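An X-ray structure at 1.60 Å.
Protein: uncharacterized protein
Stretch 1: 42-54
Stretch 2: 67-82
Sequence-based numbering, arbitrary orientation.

Stretch 1 42-54: PMNSIPDNLNYFN
Stretch 2 (67-82) GRSAQVVQYLEQNGVN

No direct hydrogen bond joins these two stretches: the contact buries 562 Å², the side chains that meet are mainly apolar, and one water lies 2.9 Å from Asn54 O, placed to donate to it, and accepts from Asn82 N (water O to N 2.8 Å).

Stretch 2 is helical through Glu77, then leaves by a type I turn, Glu77 to Gly80, where Gly80 (phi/psi 81/13) takes the positive phi that glycine tolerates best. Stretch 1 runs alongside in the same direction, with a 3-10 segment at 43-45 and another ending at Tyr52; CA atoms pair Met43 with Val72 (7.0 Å), Leu50 with Leu76 (8.1 Å) and Phe53 with Val81 (6.9 Å).

Selenomethionine Met43 (t, t, p) is long and flexible enough to lay CG 3.7 Å from Val72 CG2 and SE 3.9 Å from Arg68 CB. Branched Ile46 (m, m) sets CG1 4.2 Å from Val72 CG1 and CG2 3.8 Å from Tyr75 CD2. Tyr75 (t) adds breadth, its CZ 3.8 Å from Pro47 CG. Leu76 (m, t) is central: its CD2 lies 3.9 Å from CD2 of Leu50 (m, t) and, in a CH-pi contact, 4.1 Å from the centroid of the Phe53 ring, whose flat face receives the methyl. Phe53 (m) also brings CB 3.9 Å from Val81 CG2. Asn79 (m), just past the helix, sets OD1 3.9 Å from Leu50 CD1; its ND2 donates to Tyr75 O (2.9 Å) back in the helix.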

# COMPACT_ATOMS: atom_id res chain seq x y z
N PRO A 42 -4.77 -8.23 3.73
CA PRO A 42 -3.84 -9.23 3.18
C PRO A 42 -4.06 -9.51 1.70
O PRO A 42 -5.19 -9.57 1.23
CB PRO A 42 -4.11 -10.46 4.05
CG PRO A 42 -4.57 -9.87 5.35
CD PRO A 42 -5.49 -8.77 4.89
N MSE A 43 -2.97 -9.69 0.96
CA MSE A 43 -3.05 -9.95 -0.47
C MSE A 43 -4.07 -11.02 -0.85
O MSE A 43 -4.86 -10.85 -1.78
CB MSE A 43 -1.68 -10.35 -1.03
CG MSE A 43 -1.72 -10.68 -2.52
SE MSE A 43 -0.00 -11.16 -3.28
CE MSE A 43 0.01 -13.05 -2.86
N ASN A 44 -4.05 -12.14 -0.12
CA ASN A 44 -4.96 -13.24 -0.41
C ASN A 44 -6.43 -12.83 -0.35
O ASN A 44 -7.27 -13.43 -1.03
CB ASN A 44 -4.73 -14.38 0.58
CG ASN A 44 -5.55 -15.61 0.24
OD1 ASN A 44 -5.30 -16.27 -0.77
ND2 ASN A 44 -6.55 -15.91 1.06
N SER A 45 -6.74 -11.83 0.45
CA SER A 45 -8.12 -11.38 0.61
C SER A 45 -8.51 -10.22 -0.29
O SER A 45 -9.66 -9.79 -0.27
CB SER A 45 -8.38 -10.99 2.06
OG SER A 45 -7.52 -9.94 2.46
N ILE A 46 -7.57 -9.70 -1.08
CA ILE A 46 -7.88 -8.57 -1.95
C ILE A 46 -9.07 -8.82 -2.89
O ILE A 46 -9.93 -7.96 -3.05
CB ILE A 46 -6.62 -8.15 -2.76
CG1 ILE A 46 -5.67 -7.34 -1.85
CG2 ILE A 46 -7.02 -7.34 -3.99
CD1 ILE A 46 -6.19 -5.96 -1.47
N PRO A 47 -9.15 -10.01 -3.53
CA PRO A 47 -10.27 -10.28 -4.43
C PRO A 47 -11.66 -10.18 -3.78
O PRO A 47 -12.64 -9.86 -4.45
CB PRO A 47 -9.97 -11.68 -4.94
CG PRO A 47 -8.48 -11.69 -4.99
CD PRO A 47 -8.11 -11.05 -3.67
N ASP A 48 -11.73 -10.44 -2.48
CA ASP A 48 -13.00 -10.38 -1.77
C ASP A 48 -13.24 -9.04 -1.09
O ASP A 48 -14.24 -8.86 -0.41
CB ASP A 48 -13.08 -11.50 -0.72
CG ASP A 48 -13.37 -12.85 -1.32
OD1 ASP A 48 -14.41 -12.99 -2.00
OD2 ASP A 48 -12.57 -13.79 -1.10
N ASN A 49 -12.33 -8.09 -1.29
CA ASN A 49 -12.47 -6.79 -0.67
C ASN A 49 -12.44 -5.62 -1.65
O ASN A 49 -12.04 -4.52 -1.30
CB ASN A 49 -11.38 -6.60 0.39
CG ASN A 49 -11.63 -7.44 1.63
OD1 ASN A 49 -12.36 -7.03 2.54
ND2 ASN A 49 -11.05 -8.63 1.67
N LEU A 50 -12.89 -5.87 -2.88
CA LEU A 50 -12.91 -4.83 -3.89
C LEU A 50 -13.86 -3.68 -3.54
O LEU A 50 -13.66 -2.55 -3.97
CB LEU A 50 -13.28 -5.42 -5.26
CG LEU A 50 -12.20 -6.29 -5.91
CD1 LEU A 50 -12.72 -6.91 -7.20
CD2 LEU A 50 -10.97 -5.44 -6.19
N ASN A 51 -14.88 -3.97 -2.74
CA ASN A 51 -15.85 -2.95 -2.34
C ASN A 51 -15.23 -1.88 -1.42
O ASN A 51 -15.81 -0.82 -1.20
CB ASN A 51 -17.05 -3.61 -1.66
CG ASN A 51 -18.16 -2.63 -1.33
OD1 ASN A 51 -18.28 -2.16 -0.20
ND2 ASN A 51 -18.98 -2.31 -2.32
N TYR A 52 -14.04 -2.17 -0.90
CA TYR A 52 -13.35 -1.21 -0.03
C TYR A 52 -12.85 -0.01 -0.83
O TYR A 52 -12.83 1.12 -0.34
CB TYR A 52 -12.14 -1.87 0.65
CG TYR A 52 -11.22 -0.88 1.34
CD1 TYR A 52 -11.54 -0.38 2.60
CD2 TYR A 52 -10.07 -0.41 0.71
CE1 TYR A 52 -10.73 0.58 3.22
CE2 TYR A 52 -9.25 0.54 1.32
CZ TYR A 52 -9.59 1.03 2.57
OH TYR A 52 -8.79 1.97 3.18
N PHE A 53 -12.44 -0.28 -2.07
CA PHE A 53 -11.87 0.74 -2.95
C PHE A 53 -12.85 1.67 -3.66
O PHE A 53 -13.73 1.22 -4.39
CB PHE A 53 -10.98 0.04 -4.00
CG PHE A 53 -9.88 -0.79 -3.39
CD1 PHE A 53 -8.65 -0.21 -3.08
CD2 PHE A 53 -10.07 -2.14 -3.11
CE1 PHE A 53 -7.63 -0.96 -2.49
CE2 PHE A 53 -9.07 -2.90 -2.51
CZ PHE A 53 -7.84 -2.31 -2.20
N ASN A 54 -12.68 2.96 -3.41
CA ASN A 54 -13.52 4.00 -4.02
C ASN A 54 -12.96 4.26 -5.42
O ASN A 54 -11.80 4.63 -5.57
CB ASN A 54 -13.43 5.28 -3.17
CG ASN A 54 -14.42 6.35 -3.61
OD1 ASN A 54 -14.39 6.80 -4.75
ND2 ASN A 54 -15.29 6.76 -2.70
N GLY A 67 7.36 -6.72 -4.77
CA GLY A 67 6.89 -7.55 -5.87
C GLY A 67 5.42 -7.91 -5.75
O GLY A 67 4.65 -7.72 -6.70
N ARG A 68 5.02 -8.42 -4.59
CA ARG A 68 3.64 -8.81 -4.35
C ARG A 68 2.69 -7.63 -4.45
O ARG A 68 1.55 -7.77 -4.91
CB ARG A 68 3.50 -9.45 -2.97
CG ARG A 68 4.29 -10.74 -2.80
CD ARG A 68 4.25 -11.23 -1.36
NE ARG A 68 5.08 -12.41 -1.16
CZ ARG A 68 5.38 -12.92 0.02
NH1 ARG A 68 4.93 -12.35 1.13
NH2 ARG A 68 6.15 -14.00 0.11
N SER A 69 3.15 -6.46 -4.01
CA SER A 69 2.32 -5.27 -4.08
C SER A 69 2.07 -4.90 -5.54
O SER A 69 0.99 -4.45 -5.90
CB SER A 69 2.99 -4.10 -3.35
OG SER A 69 4.32 -3.94 -3.78
N ALA A 70 3.08 -5.12 -6.39
CA ALA A 70 2.94 -4.81 -7.81
C ALA A 70 1.89 -5.73 -8.42
O ALA A 70 1.14 -5.32 -9.31
CB ALA A 70 4.27 -4.99 -8.52
N GLN A 71 1.84 -6.97 -7.94
CA GLN A 71 0.87 -7.95 -8.42
C GLN A 71 -0.52 -7.46 -8.07
O GLN A 71 -1.45 -7.52 -8.88
CB GLN A 71 1.13 -9.31 -7.77
CG GLN A 71 2.36 -10.02 -8.30
CD GLN A 71 2.67 -11.29 -7.53
OE1 GLN A 71 3.46 -11.28 -6.58
NE2 GLN A 71 2.04 -12.39 -7.93
N VAL A 72 -0.66 -6.96 -6.84
CA VAL A 72 -1.94 -6.44 -6.37
C VAL A 72 -2.35 -5.21 -7.18
O VAL A 72 -3.52 -5.04 -7.50
CB VAL A 72 -1.87 -6.08 -4.87
CG1 VAL A 72 -3.11 -5.30 -4.45
CG2 VAL A 72 -1.75 -7.35 -4.04
N VAL A 73 -1.39 -4.35 -7.52
CA VAL A 73 -1.69 -3.16 -8.30
C VAL A 73 -2.26 -3.55 -9.66
O VAL A 73 -3.27 -3.00 -10.08
CB VAL A 73 -0.43 -2.28 -8.48
CG1 VAL A 73 -0.69 -1.16 -9.50
CG2 VAL A 73 -0.03 -1.67 -7.14
N GLN A 74 -1.62 -4.50 -10.33
CA GLN A 74 -2.11 -4.95 -11.64
C GLN A 74 -3.51 -5.52 -11.51
O GLN A 74 -4.39 -5.24 -12.33
CB GLN A 74 -1.17 -6.01 -12.22
CG GLN A 74 0.17 -5.45 -12.68
CD GLN A 74 0.99 -6.48 -13.44
OE1 GLN A 74 1.40 -7.50 -12.89
NE2 GLN A 74 1.23 -6.21 -14.72
N TYR A 75 -3.73 -6.32 -10.47
CA TYR A 75 -5.04 -6.91 -10.24
C TYR A 75 -6.08 -5.81 -10.03
O TYR A 75 -7.16 -5.84 -10.62
CB TYR A 75 -4.99 -7.82 -9.01
CG TYR A 75 -6.32 -8.45 -8.69
CD1 TYR A 75 -6.79 -9.55 -9.42
CD2 TYR A 75 -7.14 -7.93 -7.70
CE1 TYR A 75 -8.04 -10.10 -9.16
CE2 TYR A 75 -8.39 -8.47 -7.43
CZ TYR A 75 -8.83 -9.55 -8.17
OH TYR A 75 -10.07 -10.08 -7.92
N LEU A 76 -5.76 -4.84 -9.18
CA LEU A 76 -6.68 -3.74 -8.91
C LEU A 76 -7.01 -2.95 -10.17
O LEU A 76 -8.17 -2.67 -10.45
CB LEU A 76 -6.11 -2.82 -7.83
CG LEU A 76 -6.04 -3.45 -6.44
CD1 LEU A 76 -5.35 -2.49 -5.49
CD2 LEU A 76 -7.45 -3.77 -5.94
N GLU A 77 -5.98 -2.58 -10.94
CA GLU A 77 -6.21 -1.82 -12.17
C GLU A 77 -7.09 -2.58 -13.16
O GLU A 77 -7.93 -1.99 -13.84
CB GLU A 77 -4.87 -1.48 -12.84
CG GLU A 77 -4.07 -0.36 -12.16
CD GLU A 77 -4.62 1.04 -12.44
OE1 GLU A 77 -5.40 1.21 -13.41
OE2 GLU A 77 -4.25 1.97 -11.71
N GLN A 78 -6.93 -3.90 -13.21
CA GLN A 78 -7.73 -4.73 -14.11
C GLN A 78 -9.15 -4.92 -13.59
O GLN A 78 -9.98 -5.58 -14.23
CB GLN A 78 -7.03 -6.08 -14.34
CG GLN A 78 -5.67 -5.92 -15.04
CD GLN A 78 -4.94 -7.22 -15.28
OE1 GLN A 78 -3.76 -7.22 -15.63
NE2 GLN A 78 -5.64 -8.34 -15.10
N ASN A 79 -9.43 -4.34 -12.43
CA ASN A 79 -10.76 -4.40 -11.84
C ASN A 79 -11.33 -2.98 -11.67
O ASN A 79 -12.25 -2.75 -10.89
CB ASN A 79 -10.73 -5.17 -10.51
CG ASN A 79 -10.77 -6.68 -10.71
OD1 ASN A 79 -11.82 -7.24 -11.03
ND2 ASN A 79 -9.63 -7.34 -10.54
N GLY A 80 -10.75 -2.03 -12.41
CA GLY A 80 -11.23 -0.65 -12.38
C GLY A 80 -10.79 0.25 -11.24
O GLY A 80 -11.35 1.33 -11.06
N VAL A 81 -9.79 -0.17 -10.49
CA VAL A 81 -9.29 0.61 -9.36
C VAL A 81 -7.99 1.33 -9.72
O VAL A 81 -7.17 0.80 -10.47
CB VAL A 81 -9.04 -0.30 -8.14
CG1 VAL A 81 -8.46 0.50 -6.99
CG2 VAL A 81 -10.34 -0.98 -7.73
N ASN A 82 -7.82 2.54 -9.19
CA ASN A 82 -6.60 3.31 -9.44
C ASN A 82 -5.60 2.96 -8.35
O ASN A 82 -5.81 3.28 -7.19
CB ASN A 82 -6.90 4.81 -9.40
CG ASN A 82 -8.02 5.20 -10.34
OD1 ASN A 82 -9.17 5.32 -9.92
ND2 ASN A 82 -7.69 5.38 -11.61
O HOH W 1 -9.83 3.55 -7.48